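Local coordinates for protein D-alanyl-D-alanine carboxypeptidase (Streptococcus pneumoniae R6, PDB 1XP4) that probably removes the terminal D-alanine from the peptide stems of cell-wall precursors, as a serine carboxypeptidase of the S11 family in peptidoglycan synthesis, at residues Thr277-Asp288 / Val308-Val319. Numbering follows the deposited sequence.
Sequences TFTLRKIVQQGD and VAPEDIYLIERV
Strands 278-284 and 313-318 pair as a twisted antiparallel two-stranded ribbon interrupted by a classic beta bulge, in the PBP5-type C-terminal domain, where the chain leaves helix 262-277. Backbone bonds join Thr-279 to Glu-317 and Arg-281 to Leu-315. At the bulge Ile-283 and Val-284 both face Ile-313: Ile-283 N reaches Ile-313 O at 3.1 Å, and Val-284 O accepts from Ile-313 N. Ile-283 CG1 stands between its backbone N and carbonyl carbon (chi1 59°); with chi2 extended, this brings Ile-283 CD1 to 3.5 Å from Leu-315 CD1. One face of the ribbon bears Phe-278 and Ile-316, whose side chains touch Leu-28 in strand 26-31; on the other, Ile-313 and Leu-315 pack on Phe-369. The Phe-278 ring runs beside Arg-318, Phe-278 CZ over the rim of one guanidinium face, the two planes steeply inclined (65°), while Arg-318 NH1 is salt-bridged to Asp-355. Past the bulge, a type II turn from Gln-285 to Asp-288 is tied to the partner by Gly-287 N to Ala-309 O (2.7 Å). Lys-282 CB makes a CH-pi contact over one Tyr-314 ring face (3.8 Å to the centroid), and NZ a long salt bridge to Asp-312 OD2; OD1 of that carboxylate accepts the Gln-286 N-H at 2.8 Å, nearly in line with its C-O bond.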
# COMPACT_ATOMS: atom_id res chain seq x y z
N THR A 277 -21.14 1.41 -5.65
CA THR A 277 -20.86 1.84 -7.02
C THR A 277 -20.12 0.83 -7.91
O THR A 277 -20.30 0.83 -9.13
CB THR A 277 -20.00 3.11 -7.03
OG1 THR A 277 -20.62 4.11 -6.20
CG2 THR A 277 -19.84 3.63 -8.46
N PHE A 278 -19.27 0.01 -7.31
CA PHE A 278 -18.49 -0.98 -8.04
C PHE A 278 -18.64 -2.35 -7.44
O PHE A 278 -18.90 -2.50 -6.25
CB PHE A 278 -17.02 -0.61 -8.01
CG PHE A 278 -16.71 0.71 -8.62
CD1 PHE A 278 -16.68 0.86 -10.00
CD2 PHE A 278 -16.42 1.80 -7.81
CE1 PHE A 278 -16.36 2.08 -10.57
CE2 PHE A 278 -16.10 3.04 -8.37
CZ PHE A 278 -16.07 3.18 -9.75
N THR A 279 -18.44 -3.36 -8.27
CA THR A 279 -18.56 -4.74 -7.83
C THR A 279 -17.62 -5.62 -8.65
O THR A 279 -17.10 -5.20 -9.67
CB THR A 279 -20.00 -5.24 -8.01
OG1 THR A 279 -20.06 -6.64 -7.76
CG2 THR A 279 -20.47 -4.98 -9.43
N LEU A 280 -17.39 -6.84 -8.18
CA LEU A 280 -16.53 -7.78 -8.89
C LEU A 280 -17.39 -8.83 -9.57
O LEU A 280 -17.94 -9.70 -8.90
CB LEU A 280 -15.56 -8.49 -7.93
CG LEU A 280 -14.43 -7.72 -7.25
CD1 LEU A 280 -13.67 -8.69 -6.36
CD2 LEU A 280 -13.50 -7.10 -8.29
N ARG A 281 -17.52 -8.75 -10.89
CA ARG A 281 -18.31 -9.73 -11.62
C ARG A 281 -17.34 -10.79 -12.13
O ARG A 281 -16.32 -10.46 -12.73
CB ARG A 281 -19.04 -9.08 -12.79
CG ARG A 281 -20.06 -10.01 -13.46
CD ARG A 281 -20.85 -9.34 -14.59
NE ARG A 281 -21.85 -10.26 -15.14
CZ ARG A 281 -22.63 -9.99 -16.18
NH1 ARG A 281 -22.53 -8.82 -16.80
NH2 ARG A 281 -23.50 -10.90 -16.62
N LYS A 282 -17.64 -12.06 -11.88
CA LYS A 282 -16.78 -13.15 -12.33
C LYS A 282 -17.03 -13.38 -13.81
O LYS A 282 -18.17 -13.61 -14.23
CB LYS A 282 -17.06 -14.43 -11.53
CG LYS A 282 -16.09 -15.58 -11.81
CD LYS A 282 -16.14 -16.65 -10.71
CE LYS A 282 -17.53 -17.26 -10.58
NZ LYS A 282 -17.61 -18.23 -9.45
N ILE A 283 -15.97 -13.30 -14.61
CA ILE A 283 -16.08 -13.48 -16.06
C ILE A 283 -15.63 -14.85 -16.54
O ILE A 283 -16.19 -15.39 -17.50
CB ILE A 283 -15.29 -12.41 -16.84
CG1 ILE A 283 -13.81 -12.46 -16.44
CG2 ILE A 283 -15.89 -11.04 -16.59
CD1 ILE A 283 -12.91 -11.59 -17.32
N VAL A 284 -14.61 -15.41 -15.91
CA VAL A 284 -14.11 -16.73 -16.29
C VAL A 284 -13.99 -17.60 -15.05
O VAL A 284 -13.55 -17.15 -13.99
CB VAL A 284 -12.74 -16.64 -17.01
CG1 VAL A 284 -12.31 -18.03 -17.47
CG2 VAL A 284 -12.83 -15.70 -18.19
N GLN A 285 -14.38 -18.85 -15.21
CA GLN A 285 -14.36 -19.83 -14.13
C GLN A 285 -13.07 -20.63 -14.24
O GLN A 285 -12.60 -20.92 -15.34
CB GLN A 285 -15.55 -20.76 -14.27
CG GLN A 285 -16.22 -21.16 -12.98
CD GLN A 285 -17.64 -20.64 -12.92
OE1 GLN A 285 -18.26 -20.35 -13.95
NE2 GLN A 285 -18.18 -20.53 -11.70
N GLN A 286 -12.51 -21.00 -13.10
CA GLN A 286 -11.30 -21.79 -13.09
C GLN A 286 -11.53 -23.06 -13.89
O GLN A 286 -12.58 -23.69 -13.76
CB GLN A 286 -10.92 -22.14 -11.66
CG GLN A 286 -9.83 -23.17 -11.54
CD GLN A 286 -9.55 -23.53 -10.11
OE1 GLN A 286 -10.45 -23.96 -9.38
NE2 GLN A 286 -8.30 -23.36 -9.68
N GLY A 287 -10.56 -23.43 -14.72
CA GLY A 287 -10.66 -24.62 -15.54
C GLY A 287 -11.25 -24.36 -16.91
O GLY A 287 -11.06 -25.15 -17.84
N ASP A 288 -11.97 -23.25 -17.04
CA ASP A 288 -12.60 -22.91 -18.30
C ASP A 288 -11.74 -22.05 -19.23
O ASP A 288 -10.59 -21.72 -18.95
CB ASP A 288 -13.93 -22.21 -18.04
CG ASP A 288 -14.95 -23.15 -17.43
OD1 ASP A 288 -14.67 -24.36 -17.34
OD2 ASP A 288 -16.03 -22.67 -17.03
N VAL A 308 -6.68 -21.98 -20.51
CA VAL A 308 -7.67 -22.04 -19.45
C VAL A 308 -7.29 -21.19 -18.25
O VAL A 308 -6.11 -20.92 -18.01
CB VAL A 308 -7.84 -23.51 -19.03
CG1 VAL A 308 -8.48 -23.60 -17.68
CG2 VAL A 308 -8.68 -24.25 -20.06
N ALA A 309 -8.29 -20.79 -17.48
CA ALA A 309 -8.04 -20.03 -16.23
C ALA A 309 -7.68 -20.96 -15.09
O ALA A 309 -8.32 -21.98 -14.89
CB ALA A 309 -9.32 -19.27 -15.92
N PRO A 310 -6.58 -20.71 -14.34
CA PRO A 310 -6.49 -21.79 -13.37
C PRO A 310 -6.56 -21.18 -11.96
O PRO A 310 -5.90 -21.56 -11.00
CB PRO A 310 -5.06 -22.28 -13.51
CG PRO A 310 -4.21 -21.03 -13.69
CD PRO A 310 -5.26 -20.04 -14.39
N GLU A 311 -7.47 -20.20 -11.91
CA GLU A 311 -8.02 -19.62 -10.69
C GLU A 311 -9.21 -18.82 -11.18
O GLU A 311 -9.38 -18.62 -12.36
CB GLU A 311 -7.03 -18.70 -10.01
CG GLU A 311 -5.86 -19.47 -9.40
CD GLU A 311 -4.90 -18.54 -8.66
OE1 GLU A 311 -5.02 -17.33 -8.79
OE2 GLU A 311 -4.08 -19.04 -7.90
N ASP A 312 -10.07 -18.36 -10.26
CA ASP A 312 -11.25 -17.67 -10.79
C ASP A 312 -10.89 -16.19 -11.16
O ASP A 312 -10.25 -15.48 -10.40
CB ASP A 312 -12.35 -17.69 -9.68
CG ASP A 312 -13.29 -18.92 -9.76
OD1 ASP A 312 -13.22 -19.62 -10.74
OD2 ASP A 312 -14.10 -19.13 -8.86
N ILE A 313 -11.35 -15.71 -12.31
CA ILE A 313 -11.05 -14.35 -12.74
C ILE A 313 -12.23 -13.42 -12.58
O ILE A 313 -13.34 -13.70 -13.04
CB ILE A 313 -10.58 -14.34 -14.21
CG1 ILE A 313 -9.31 -15.20 -14.34
CG2 ILE A 313 -10.30 -12.92 -14.67
CD1 ILE A 313 -8.74 -15.26 -15.74
N TYR A 314 -11.99 -12.30 -11.89
CA TYR A 314 -12.99 -11.27 -11.65
C TYR A 314 -12.49 -9.94 -12.19
O TYR A 314 -11.29 -9.73 -12.37
CB TYR A 314 -13.29 -11.12 -10.15
CG TYR A 314 -13.96 -12.30 -9.50
CD1 TYR A 314 -13.24 -13.44 -9.17
CD2 TYR A 314 -15.32 -12.27 -9.19
CE1 TYR A 314 -13.85 -14.53 -8.55
CE2 TYR A 314 -15.94 -13.35 -8.57
CZ TYR A 314 -15.20 -14.48 -8.25
OH TYR A 314 -15.81 -15.54 -7.62
N LEU A 315 -13.43 -9.03 -12.46
CA LEU A 315 -13.12 -7.69 -12.96
C LEU A 315 -13.96 -6.69 -12.20
O LEU A 315 -15.06 -7.01 -11.75
CB LEU A 315 -13.45 -7.57 -14.44
CG LEU A 315 -12.80 -8.51 -15.45
CD1 LEU A 315 -13.33 -8.14 -16.80
CD2 LEU A 315 -11.30 -8.39 -15.42
N ILE A 316 -13.45 -5.47 -12.07
CA ILE A 316 -14.21 -4.42 -11.40
C ILE A 316 -15.22 -3.93 -12.42
O ILE A 316 -14.88 -3.72 -13.58
CB ILE A 316 -13.31 -3.24 -10.99
CG1 ILE A 316 -12.11 -3.74 -10.21
CG2 ILE A 316 -14.10 -2.28 -10.12
CD1 ILE A 316 -11.26 -2.62 -9.68
N GLU A 317 -16.47 -3.75 -12.00
CA GLU A 317 -17.51 -3.27 -12.90
C GLU A 317 -18.42 -2.29 -12.18
O GLU A 317 -18.88 -2.56 -11.06
CB GLU A 317 -18.33 -4.46 -13.43
CG GLU A 317 -19.42 -4.08 -14.45
CD GLU A 317 -20.26 -5.28 -14.88
OE1 GLU A 317 -20.71 -6.04 -13.99
OE2 GLU A 317 -20.49 -5.46 -16.10
N ARG A 318 -18.67 -1.14 -12.80
CA ARG A 318 -19.74 -0.31 -12.35
C ARG A 318 -21.08 -1.07 -12.44
O ARG A 318 -21.27 -2.00 -13.22
CB ARG A 318 -19.72 0.95 -13.18
CG ARG A 318 -19.60 2.21 -12.34
CD ARG A 318 -19.66 3.47 -13.20
NE ARG A 318 -19.32 4.64 -12.41
CZ ARG A 318 -18.07 5.08 -12.52
NH1 ARG A 318 -17.23 4.49 -13.33
NH2 ARG A 318 -17.68 6.15 -11.84
N VAL A 319 -22.00 -0.78 -11.51
CA VAL A 319 -23.27 -1.50 -11.53
C VAL A 319 -24.38 -0.69 -12.21
O VAL A 319 -24.66 0.44 -11.86
CB VAL A 319 -23.72 -1.76 -10.07
CG1 VAL A 319 -22.54 -1.92 -9.11
CG2 VAL A 319 -24.63 -0.68 -9.53